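Local coordinates for probable benzoylformate decarboxylase (Rhodococcus jostii, PDB 7ORX), which belongs to the thiamine-diphosphate-dependent enzyme family and binds thiamine diphosphate together with a sodium ion, at residues 376-381 / 431-436; 385-390 / 396-401; 463-468 / 473-478; 52-57 / 82-87. One frame throughout, in Å; residues are numbered along the deposited sequence.

Contact 1: residues 376-381 / 431-436; sequences VNESTS and DGSANY. With NA (sodium ion), chain J; TPP (thiamine diphosphate), chain I.
Glu378 lays the outer part of its side chain over Ser433, with OE2 3.2 Å from CB of Ser433 and the CG methylene passing close to OG of the same serine. CG of Glu378 points away from its own backbone N (chi1 -168°) and the chain stays extended beyond it, which carries the carboxylate past the serine; OE1 then takes the N-H of Phe408. Ser433 OG lies between two acceptors, Glu378 O at 3.0 Å and O1A of thiamine diphosphate at 2.7 Å. The same phosphate oxygen receives the Ser433 backbone N-H in a fairly straight bond (166°), while the N-H of Gly432 goes to O2A. At the other phosphate, Ser381 grips O1B with both its backbone N, at 3.0 Å, and its OG. Asp431 OD1 binds the sodium ion at 2.1 Å; Asn458, Thr460, a water and the oxygens O2A and O3B of the cofactor complete the site. Gly430, Asp431 and Gly432 open the GDG...N motif of thiamine diphosphate enzymes, which ends at Asn458; the sodium ion sits in its metal site, bridging protein and diphosphate. Farther along, Tyr436 CE2 approaches N1' of the aminopyrimidine at 3.7 Å, and its OH bonds to Asn26 of the second subunit. Strand 374-378 runs between strands 398-399 and 425-430 of a parallel sheet, and the loop 431-436 leaves the end of strand 425-430 on its way to helix 440-447. Phe486 of helix 486-493 packs on Ala434, and helix 462-470 touches Thr380 and Ser381 through Ala463.

Contact 2: residues 385-390 / 396-401; sequences AFWSQM and GSYYFP
The beta-alpha-beta unit formed by strand 374-378, helix 383-389 and strand 398-399 is packed internally by an aromatic cluster, in which Phe386 and Trp387 of the helix meet Tyr398 of the second strand. Trp387 presents the edge of its six-membered ring to the face of Tyr398: Trp387 CZ2 stands over the middle of the tyrosine ring, 3.8 Å from Tyr398 CE2, with the planes at 55°. This is an edge-to-face pair. Phe386 meets the same tyrosine differently. Tyr398 CE1 rests above one face of the phenylalanine near its rim, 3.4 Å from Phe386 CE1, and the rings are inclined to each other at 52°. The opposite face of Phe386 is covered by Met390 CG, over the ring centre, so this ring is sandwiched. In both Phe386 and Tyr398 the ring carbon CG is trans to the backbone N (chi1 -176°), a torsion that points each ring at the other segment; the two side chains pass one another in opposite directions. Phe362 of helix 358-368 adds a further edge-to-face contact to Phe386. Strand 398-399 borders the parallel sheet next to strand 374-378, whose Asn377 touches both Phe386 and Tyr398, and helix 358-368 also packs against Ala385 and Gln389.

Contact 3: residues 463-468 / 473-478; sequences ALRGFS and TGETPG. With TPP (thiamine diphosphate), chain I.
Arg465 and Ser468 of helix 462-470 meet the loop 473-478, but the segment opens at the cofactor: Ala463 N donates to O2B of thiamine diphosphate at 2.8 Å (156°). Leu464 comes next, its CG 4.1 Å from C4 of the thiazolium ring, and it also packs on a phosphoserine side chain of the second subunit. Arg465 reaches out along an extended chain to Glu475. The two planar groups are nearly coplanar, 24° apart, and meet edge to edge in a loose salt bridge with NH2 3.4 Å from OE2 of Glu475; the bonds are weak. Asp480 is the stronger partner of this arginine, and NE bonds to OG1 of Thr460, whose carbonyl O is a ligand of the sodium ion. Ser468, near the C-terminal end of the helix, ties the following loop back to it. Its carbonyl O accepts Thr473 N at 3.3 Å and, more weakly, N of Gly474, a residue with positive phi, which favours glycine; Ser468 OG turns back to Arg465 O at 3.0 Å. Thr473 OG1 lies against Ser468 CB. A helix whose first turn offers a backbone N-H to the diphosphate is in keeping with the C-terminal cofactor-binding domain of thiamine diphosphate enzymes.

Contact 4: residues 52-57 / 82-87; sequences AVLSMA and MGALTN
No aromatic ring lies where Leu54 and Ser55 meet Ala84 and Leu85; the one flat side-chain group of the two segments is the Asn87 carboxamide, whose OD1 accepts from Ser403 N and whose ND2 donates to Gly405 O. The contact joins helices 50-64 and 82-90 of the N-terminal thiamine-diphosphate-binding domain, an alpha/beta fold around a parallel sheet. Their axes run nearly parallel, 16° apart and 8.7 Å from each other at closest approach. The small Ala84 is consistent with this close spacing: its CB fits between Leu54 CD2, at 3.5 Å, and Ser55 OG, at 3.6 Å. Leu54 swings out with CG anti to the main-chain N (chi1 -167°), which brings CD2 over the alanine methyl and on to Leu85, where it stands 3.7 Å from CD1. The two leucine side chains cross at about a right angle, and Leu85 CD1 lies 4.0 Å from Leu54 CD1 as well. Ser55 is the polar member of the interface; its hydroxyl is satisfied by Gly407 O, in the loop before helix 409-418. On other sides of helix 50-64, Val53 and Ala57 pack on strands 22-25 and 68-73, and Met56 on helix 409-418. Met82 and Thr86 touch Gly79 and Ser76 of the second subunit, respectively. Within helix 82-90, Gly83 O is held by two donors of one residue, Thr86 N at 3.2 Å and, almost in line with the carbonyl bond, Thr86 OG1 at 2.6 Å.

From the N terminus, contact 4 comes first, closing a loop that takes in strand 68-73 and pairing two helices of the N-terminal cofactor-binding domain. Much later, contact 1 opens at strand 374-378 and closes after strand 425-430; contact 2 is nested inside that loop, and the two touch where Asn377 N meets Tyr399 O across neighbouring strands. Contact 3 follows in series and closes a short loop between helix 462-470 and the stretch after it; it reaches contact 1 through Ala463 and shares thiamine diphosphate with it. None of the loops cross. One place where the two cofactor-binding domains meet is Pro401 of contact 2 against Asn87 of contact 4, and contacts 1, 3 and 4 all reach the second subunit.

Contact 1: residues 376-381 / 431-436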
# COMPACT_ATOMS: atom_id res chain seq x y z
N VAL C 376 6.77 18.50 -29.75
CA VAL C 376 6.51 17.34 -28.86
C VAL C 376 7.06 16.09 -29.54
O VAL C 376 6.46 15.61 -30.51
CB VAL C 376 5.02 17.22 -28.51
CG1 VAL C 376 4.72 15.98 -27.70
CG2 VAL C 376 4.51 18.45 -27.79
N ASN C 377 8.18 15.59 -29.03
CA ASN C 377 9.01 14.49 -29.57
C ASN C 377 8.67 13.18 -28.87
O ASN C 377 8.70 13.14 -27.67
CB ASN C 377 10.48 14.79 -29.31
CG ASN C 377 11.39 13.91 -30.12
OD1 ASN C 377 11.18 12.71 -30.18
ND2 ASN C 377 12.36 14.50 -30.79
N GLU C 378 8.39 12.12 -29.60
CA GLU C 378 8.29 10.75 -29.04
C GLU C 378 8.80 9.80 -30.11
O GLU C 378 8.04 9.01 -30.64
CB GLU C 378 6.86 10.47 -28.59
CG GLU C 378 6.74 9.21 -27.75
CD GLU C 378 5.34 8.97 -27.17
OE1 GLU C 378 5.17 9.17 -25.90
OE2 GLU C 378 4.38 8.67 -27.97
N SER C 379 10.06 10.00 -30.48
CA SER C 379 10.76 9.31 -31.60
C SER C 379 12.08 8.83 -31.02
O SER C 379 13.02 9.66 -30.91
CB SER C 379 10.97 10.20 -32.79
OG SER C 379 11.63 9.51 -33.84
N THR C 380 12.10 7.58 -30.57
CA THR C 380 13.07 7.12 -29.55
C THR C 380 14.45 6.97 -30.19
O THR C 380 15.42 7.37 -29.52
CB THR C 380 12.45 5.95 -28.78
OG1 THR C 380 11.80 5.11 -29.70
CG2 THR C 380 11.40 6.41 -27.78
N SER C 381 14.56 6.57 -31.46
CA SER C 381 15.87 6.24 -32.11
C SER C 381 16.51 7.44 -32.81
O SER C 381 17.64 7.27 -33.25
CB SER C 381 15.73 5.08 -33.07
OG SER C 381 15.15 5.50 -34.29
N ASP C 431 6.39 5.60 -35.58
CA ASP C 431 5.28 4.69 -35.95
C ASP C 431 4.91 3.75 -34.79
O ASP C 431 3.74 3.35 -34.68
CB ASP C 431 5.61 3.92 -37.25
CG ASP C 431 6.81 2.97 -37.24
OD1 ASP C 431 7.86 3.28 -36.53
OD2 ASP C 431 6.68 1.94 -37.95
N GLY C 432 5.87 3.39 -33.96
CA GLY C 432 5.59 2.61 -32.74
C GLY C 432 4.80 3.43 -31.73
O GLY C 432 3.72 2.99 -31.38
N SER C 433 5.36 4.56 -31.30
CA SER C 433 4.80 5.49 -30.28
C SER C 433 3.38 5.93 -30.63
O SER C 433 2.57 6.11 -29.71
CB SER C 433 5.64 6.69 -30.15
OG SER C 433 6.96 6.31 -29.78
N ALA C 434 3.10 6.14 -31.92
CA ALA C 434 1.83 6.76 -32.31
C ALA C 434 0.67 5.87 -31.89
O ALA C 434 -0.37 6.40 -31.61
CB ALA C 434 1.81 7.00 -33.78
N ASN C 435 0.83 4.56 -31.84
CA ASN C 435 -0.30 3.62 -31.60
C ASN C 435 -0.77 3.70 -30.15
O ASN C 435 -1.93 3.35 -29.88
CB ASN C 435 0.09 2.18 -31.94
CG ASN C 435 0.41 2.04 -33.40
OD1 ASN C 435 -0.41 2.38 -34.23
ND2 ASN C 435 1.64 1.65 -33.70
N TYR C 436 0.10 4.10 -29.22
CA TYR C 436 -0.26 4.19 -27.78
C TYR C 436 -1.23 5.36 -27.54
O TYR C 436 -1.99 5.20 -26.58
CB TYR C 436 0.97 4.25 -26.87
CG TYR C 436 1.95 3.12 -26.99
CD1 TYR C 436 2.96 3.18 -27.94
CD2 TYR C 436 1.95 2.04 -26.11
CE1 TYR C 436 3.91 2.18 -28.05
CE2 TYR C 436 2.90 1.05 -26.19
CZ TYR C 436 3.89 1.11 -27.16
OH TYR C 436 4.85 0.14 -27.32
NA NA J . 9.84 3.13 -35.72
N1' TPP I . 5.79 0.39 -23.92
C2' TPP I . 5.68 1.63 -23.41
CM2 TPP I . 4.35 2.06 -22.89
N3' TPP I . 6.68 2.50 -23.32
C4' TPP I . 7.89 2.11 -23.77
N4' TPP I . 8.88 3.01 -23.66
C5' TPP I . 8.10 0.84 -24.34
C6' TPP I . 6.99 0.01 -24.37
C7' TPP I . 9.45 0.38 -24.87
N3 TPP I . 9.88 1.10 -26.10
C2 TPP I . 10.89 1.97 -26.08
S1 TPP I . 11.26 2.61 -27.63
C5 TPP I . 9.99 1.63 -28.30
C4 TPP I . 9.30 0.95 -27.35
CM4 TPP I . 8.09 0.09 -27.59
C6 TPP I . 9.78 1.57 -29.79
C7 TPP I . 8.94 2.68 -30.33
O7 TPP I . 9.71 3.32 -31.37
PA TPP I . 9.02 4.25 -32.47
O1A TPP I . 7.95 5.19 -32.02
O2A TPP I . 8.64 3.30 -33.55
O3A TPP I . 10.34 5.09 -32.83
PB TPP I . 11.78 4.55 -33.38
O1B TPP I . 12.67 5.76 -33.60
O2B TPP I . 12.33 3.58 -32.35
O3B TPP I . 11.43 3.86 -34.68
O HOH W 1 2.06 9.09 -28.60
O HOH W 2 9.88 5.41 -36.33

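Contact 2: residues 385-390 / 396-401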
# COMPACT_ATOMS: atom_id res chain seq x y z
N ALA C 385 20.14 12.88 -34.05
CA ALA C 385 19.68 13.63 -35.25
C ALA C 385 18.95 14.91 -34.83
O ALA C 385 19.27 15.98 -35.34
CB ALA C 385 18.78 12.74 -36.07
N PHE C 386 17.97 14.82 -33.94
CA PHE C 386 17.18 16.00 -33.51
C PHE C 386 18.14 17.10 -33.00
O PHE C 386 18.05 18.25 -33.42
CB PHE C 386 16.16 15.54 -32.46
CG PHE C 386 15.25 16.64 -32.01
CD1 PHE C 386 15.64 17.54 -31.06
CD2 PHE C 386 14.05 16.84 -32.65
CE1 PHE C 386 14.83 18.61 -30.71
CE2 PHE C 386 13.24 17.91 -32.32
CZ PHE C 386 13.64 18.79 -31.35
N TRP C 387 19.06 16.77 -32.11
CA TRP C 387 19.83 17.79 -31.36
C TRP C 387 20.90 18.41 -32.26
O TRP C 387 21.27 19.58 -32.05
CB TRP C 387 20.38 17.17 -30.08
CG TRP C 387 19.28 16.89 -29.10
CD1 TRP C 387 18.79 15.68 -28.70
CD2 TRP C 387 18.49 17.88 -28.44
NE1 TRP C 387 17.77 15.86 -27.81
CE2 TRP C 387 17.56 17.19 -27.64
CE3 TRP C 387 18.52 19.28 -28.40
CZ2 TRP C 387 16.66 17.86 -26.84
CZ3 TRP C 387 17.64 19.94 -27.59
CH2 TRP C 387 16.72 19.23 -26.82
N SER C 388 21.35 17.66 -33.24
CA SER C 388 22.44 18.09 -34.15
C SER C 388 21.84 18.98 -35.25
O SER C 388 22.60 19.58 -36.01
CB SER C 388 23.17 16.89 -34.71
OG SER C 388 22.39 16.27 -35.71
N GLN C 389 20.52 19.13 -35.28
CA GLN C 389 19.81 19.64 -36.47
C GLN C 389 18.71 20.65 -36.10
O GLN C 389 18.25 21.29 -37.02
CB GLN C 389 19.31 18.41 -37.23
CG GLN C 389 19.32 18.57 -38.74
CD GLN C 389 20.71 18.66 -39.33
OE1 GLN C 389 20.97 19.51 -40.16
NE2 GLN C 389 21.60 17.78 -38.94
N MET C 390 18.35 20.89 -34.83
CA MET C 390 17.21 21.80 -34.53
C MET C 390 17.70 23.12 -33.94
O MET C 390 18.75 23.08 -33.25
CB MET C 390 16.24 21.12 -33.57
CG MET C 390 15.52 19.97 -34.24
SD MET C 390 14.48 20.56 -35.57
CE MET C 390 12.95 20.73 -34.67
N GLY C 396 9.93 26.62 -23.56
CA GLY C 396 8.82 25.70 -23.86
C GLY C 396 8.82 25.25 -25.31
O GLY C 396 7.72 25.05 -25.82
N SER C 397 9.99 25.00 -25.90
CA SER C 397 10.13 24.62 -27.32
C SER C 397 10.25 23.10 -27.54
O SER C 397 10.10 22.70 -28.71
CB SER C 397 11.29 25.31 -27.93
OG SER C 397 11.04 26.70 -27.97
N TYR C 398 10.47 22.30 -26.50
CA TYR C 398 10.68 20.83 -26.59
C TYR C 398 10.03 20.14 -25.38
O TYR C 398 10.28 20.55 -24.25
CB TYR C 398 12.18 20.52 -26.64
CG TYR C 398 12.53 19.07 -26.83
CD1 TYR C 398 12.57 18.52 -28.08
CD2 TYR C 398 12.81 18.23 -25.76
CE1 TYR C 398 12.88 17.19 -28.29
CE2 TYR C 398 13.11 16.88 -25.95
CZ TYR C 398 13.15 16.37 -27.22
OH TYR C 398 13.43 15.06 -27.46
N TYR C 399 9.24 19.11 -25.64
CA TYR C 399 8.71 18.15 -24.65
C TYR C 399 8.94 16.73 -25.19
O TYR C 399 8.71 16.48 -26.33
CB TYR C 399 7.23 18.42 -24.35
CG TYR C 399 7.00 19.82 -23.88
CD1 TYR C 399 7.25 20.19 -22.59
CD2 TYR C 399 6.62 20.81 -24.75
CE1 TYR C 399 7.08 21.49 -22.14
CE2 TYR C 399 6.47 22.13 -24.34
CZ TYR C 399 6.69 22.46 -23.03
OH TYR C 399 6.51 23.75 -22.69
N PHE C 400 9.40 15.84 -24.33
CA PHE C 400 9.62 14.40 -24.58
C PHE C 400 9.15 13.68 -23.30
O PHE C 400 9.35 14.17 -22.21
CB PHE C 400 11.09 14.18 -24.94
CG PHE C 400 11.48 12.74 -25.16
CD1 PHE C 400 11.61 11.87 -24.11
CD2 PHE C 400 11.69 12.25 -26.43
CE1 PHE C 400 11.94 10.54 -24.32
CE2 PHE C 400 12.00 10.91 -26.65
CZ PHE C 400 12.11 10.05 -25.59
N PRO C 401 8.55 12.48 -23.40
CA PRO C 401 8.03 11.81 -22.22
C PRO C 401 9.10 11.61 -21.15
O PRO C 401 10.10 10.96 -21.44
CB PRO C 401 7.53 10.44 -22.75
CG PRO C 401 8.16 10.30 -24.11
CD PRO C 401 8.32 11.71 -24.62

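Contact 3: residues 463-468 / 473-478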
# COMPACT_ATOMS: atom_id res chain seq x y z
N ALA C 463 14.61 2.03 -31.63
CA ALA C 463 15.46 2.18 -30.42
C ALA C 463 15.64 0.82 -29.73
O ALA C 463 16.67 0.66 -29.06
CB ALA C 463 14.87 3.21 -29.47
N LEU C 464 14.69 -0.12 -29.90
CA LEU C 464 14.74 -1.50 -29.35
C LEU C 464 15.67 -2.39 -30.17
O LEU C 464 16.17 -3.37 -29.58
CB LEU C 464 13.35 -2.14 -29.32
CG LEU C 464 12.40 -1.66 -28.23
CD1 LEU C 464 11.27 -2.67 -28.08
CD2 LEU C 464 13.14 -1.41 -26.91
N ARG C 465 15.83 -2.11 -31.47
CA ARG C 465 16.89 -2.71 -32.32
C ARG C 465 18.25 -2.16 -31.90
O ARG C 465 19.18 -2.97 -31.81
CB ARG C 465 16.62 -2.45 -33.80
CG ARG C 465 15.43 -3.22 -34.36
CD ARG C 465 15.45 -3.19 -35.88
NE ARG C 465 14.49 -4.16 -36.38
CZ ARG C 465 14.68 -5.46 -36.40
NH1 ARG C 465 15.81 -5.98 -35.95
NH2 ARG C 465 13.72 -6.26 -36.84
N GLY C 466 18.34 -0.85 -31.61
CA GLY C 466 19.49 -0.15 -30.96
C GLY C 466 19.97 -0.84 -29.69
O GLY C 466 21.19 -0.99 -29.50
N PHE C 467 19.03 -1.26 -28.84
CA PHE C 467 19.26 -1.90 -27.52
C PHE C 467 19.65 -3.38 -27.69
O PHE C 467 20.51 -3.84 -26.91
CB PHE C 467 18.05 -1.72 -26.59
CG PHE C 467 18.20 -0.62 -25.59
CD1 PHE C 467 18.85 -0.85 -24.38
CD2 PHE C 467 17.67 0.65 -25.83
CE1 PHE C 467 18.98 0.16 -23.43
CE2 PHE C 467 17.79 1.66 -24.89
CZ PHE C 467 18.46 1.42 -23.70
N SER C 468 19.07 -4.11 -28.65
CA SER C 468 19.36 -5.56 -28.87
C SER C 468 20.77 -5.76 -29.44
O SER C 468 21.20 -6.93 -29.54
CB SER C 468 18.29 -6.24 -29.72
OG SER C 468 18.17 -5.64 -30.98
N THR C 473 21.06 -9.31 -27.31
CA THR C 473 19.79 -10.09 -27.22
C THR C 473 19.39 -10.63 -28.61
O THR C 473 18.66 -11.64 -28.64
CB THR C 473 18.67 -9.27 -26.54
OG1 THR C 473 18.42 -8.07 -27.28
CG2 THR C 473 18.98 -8.95 -25.08
N GLY C 474 19.85 -9.96 -29.69
CA GLY C 474 19.77 -10.44 -31.09
C GLY C 474 18.40 -10.23 -31.71
O GLY C 474 17.81 -9.11 -31.53
N GLU C 475 17.91 -11.25 -32.43
CA GLU C 475 16.60 -11.20 -33.17
C GLU C 475 15.50 -11.67 -32.20
O GLU C 475 15.24 -12.89 -32.12
CB GLU C 475 16.65 -11.99 -34.49
CG GLU C 475 15.68 -11.46 -35.54
CD GLU C 475 15.67 -9.95 -35.76
OE1 GLU C 475 16.77 -9.33 -35.82
OE2 GLU C 475 14.57 -9.38 -35.88
N THR C 476 14.88 -10.70 -31.51
CA THR C 476 13.87 -10.85 -30.42
C THR C 476 12.49 -10.77 -31.10
O THR C 476 12.32 -10.03 -32.08
CB THR C 476 14.19 -9.78 -29.34
OG1 THR C 476 14.89 -10.32 -28.20
CG2 THR C 476 12.98 -9.03 -28.82
N PRO C 477 11.45 -11.53 -30.65
CA PRO C 477 10.09 -11.34 -31.14
C PRO C 477 9.58 -9.91 -30.90
O PRO C 477 9.82 -9.33 -29.80
CB PRO C 477 9.23 -12.33 -30.36
CG PRO C 477 10.22 -13.37 -29.83
CD PRO C 477 11.55 -12.65 -29.69
N GLY C 478 8.94 -9.32 -31.91
CA GLY C 478 8.14 -8.08 -31.76
C GLY C 478 8.95 -6.80 -31.90
O GLY C 478 8.53 -5.80 -31.32
N1' TPP I . 5.79 0.39 -23.92
C2' TPP I . 5.68 1.63 -23.41
CM2 TPP I . 4.35 2.06 -22.89
N3' TPP I . 6.68 2.50 -23.32
C4' TPP I . 7.89 2.11 -23.77
N4' TPP I . 8.88 3.01 -23.66
C5' TPP I . 8.10 0.84 -24.34
C6' TPP I . 6.99 0.01 -24.37
C7' TPP I . 9.45 0.38 -24.87
N3 TPP I . 9.88 1.10 -26.10
C2 TPP I . 10.89 1.97 -26.08
S1 TPP I . 11.26 2.61 -27.63
C5 TPP I . 9.99 1.63 -28.30
C4 TPP I . 9.30 0.95 -27.35
CM4 TPP I . 8.09 0.09 -27.59
C6 TPP I . 9.78 1.57 -29.79
C7 TPP I . 8.94 2.68 -30.33
O7 TPP I . 9.71 3.32 -31.37
PA TPP I . 9.02 4.25 -32.47
O1A TPP I . 7.95 5.19 -32.02
O2A TPP I . 8.64 3.30 -33.55
O3A TPP I . 10.34 5.09 -32.83
PB TPP I . 11.78 4.55 -33.38
O1B TPP I . 12.67 5.76 -33.60
O2B TPP I . 12.33 3.58 -32.35
O3B TPP I . 11.43 3.86 -34.68

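Contact 4: residues 52-57 / 82-87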
# COMPACT_ATOMS: atom_id res chain seq x y z
N ALA C 52 -4.93 8.79 -23.33
CA ALA C 52 -4.96 9.97 -24.21
C ALA C 52 -5.45 11.18 -23.42
O ALA C 52 -4.78 12.22 -23.48
CB ALA C 52 -5.84 9.67 -25.41
N VAL C 53 -6.57 11.04 -22.70
CA VAL C 53 -7.13 12.15 -21.88
C VAL C 53 -6.01 12.72 -21.01
O VAL C 53 -5.82 13.93 -20.90
CB VAL C 53 -8.25 11.61 -20.98
CG1 VAL C 53 -8.57 12.54 -19.82
CG2 VAL C 53 -9.48 11.27 -21.79
N LEU C 54 -5.31 11.83 -20.37
CA LEU C 54 -4.44 12.26 -19.28
C LEU C 54 -3.17 12.85 -19.89
O LEU C 54 -2.71 13.91 -19.40
CB LEU C 54 -4.21 11.06 -18.39
CG LEU C 54 -3.58 11.47 -17.09
CD1 LEU C 54 -4.34 10.85 -15.94
CD2 LEU C 54 -2.08 11.15 -17.12
N SER C 55 -2.66 12.24 -20.95
CA SER C 55 -1.50 12.78 -21.70
C SER C 55 -1.84 14.14 -22.34
O SER C 55 -0.96 15.01 -22.34
CB SER C 55 -1.04 11.81 -22.73
OG SER C 55 -0.35 10.72 -22.14
N MET C 56 -3.07 14.33 -22.87
CA MET C 56 -3.54 15.64 -23.36
C MET C 56 -3.47 16.66 -22.20
O MET C 56 -2.99 17.78 -22.41
CB MET C 56 -4.98 15.57 -23.88
CG MET C 56 -5.10 15.29 -25.34
SD MET C 56 -6.79 14.78 -25.89
CE MET C 56 -7.66 16.14 -25.16
N ALA C 57 -3.96 16.27 -21.02
CA ALA C 57 -4.00 17.13 -19.83
C ALA C 57 -2.56 17.51 -19.50
O ALA C 57 -2.31 18.66 -19.21
CB ALA C 57 -4.67 16.40 -18.71
N MET C 82 -2.70 4.91 -15.68
CA MET C 82 -1.51 4.70 -14.82
C MET C 82 -0.22 4.88 -15.61
O MET C 82 0.69 5.51 -15.11
CB MET C 82 -1.54 3.29 -14.23
CG MET C 82 -2.69 3.14 -13.26
SD MET C 82 -2.09 2.97 -11.59
CE MET C 82 -1.23 4.54 -11.39
N GLY C 83 -0.16 4.34 -16.82
CA GLY C 83 1.01 4.48 -17.70
C GLY C 83 1.33 5.94 -17.94
O GLY C 83 2.50 6.37 -17.70
N ALA C 84 0.32 6.70 -18.37
CA ALA C 84 0.49 8.13 -18.71
C ALA C 84 0.96 8.89 -17.47
O ALA C 84 1.86 9.71 -17.59
CB ALA C 84 -0.80 8.65 -19.27
N LEU C 85 0.42 8.53 -16.31
CA LEU C 85 0.64 9.22 -15.01
C LEU C 85 2.12 9.15 -14.62
O LEU C 85 2.58 10.10 -13.99
CB LEU C 85 -0.26 8.56 -13.97
CG LEU C 85 -0.90 9.47 -12.95
CD1 LEU C 85 -1.20 10.85 -13.51
CD2 LEU C 85 -2.16 8.81 -12.42
N THR C 86 2.83 8.09 -15.00
CA THR C 86 4.29 7.97 -14.75
C THR C 86 5.02 9.18 -15.35
O THR C 86 5.97 9.67 -14.72
CB THR C 86 4.90 6.67 -15.32
OG1 THR C 86 4.88 6.63 -16.77
CG2 THR C 86 4.24 5.44 -14.71
N ASN C 87 4.64 9.61 -16.56
CA ASN C 87 5.34 10.73 -17.23
C ASN C 87 5.12 11.98 -16.38
O ASN C 87 6.06 12.74 -16.21
CB ASN C 87 4.92 10.90 -18.69
CG ASN C 87 5.58 9.86 -19.58
OD1 ASN C 87 6.78 9.59 -19.47
ND2 ASN C 87 4.83 9.25 -20.47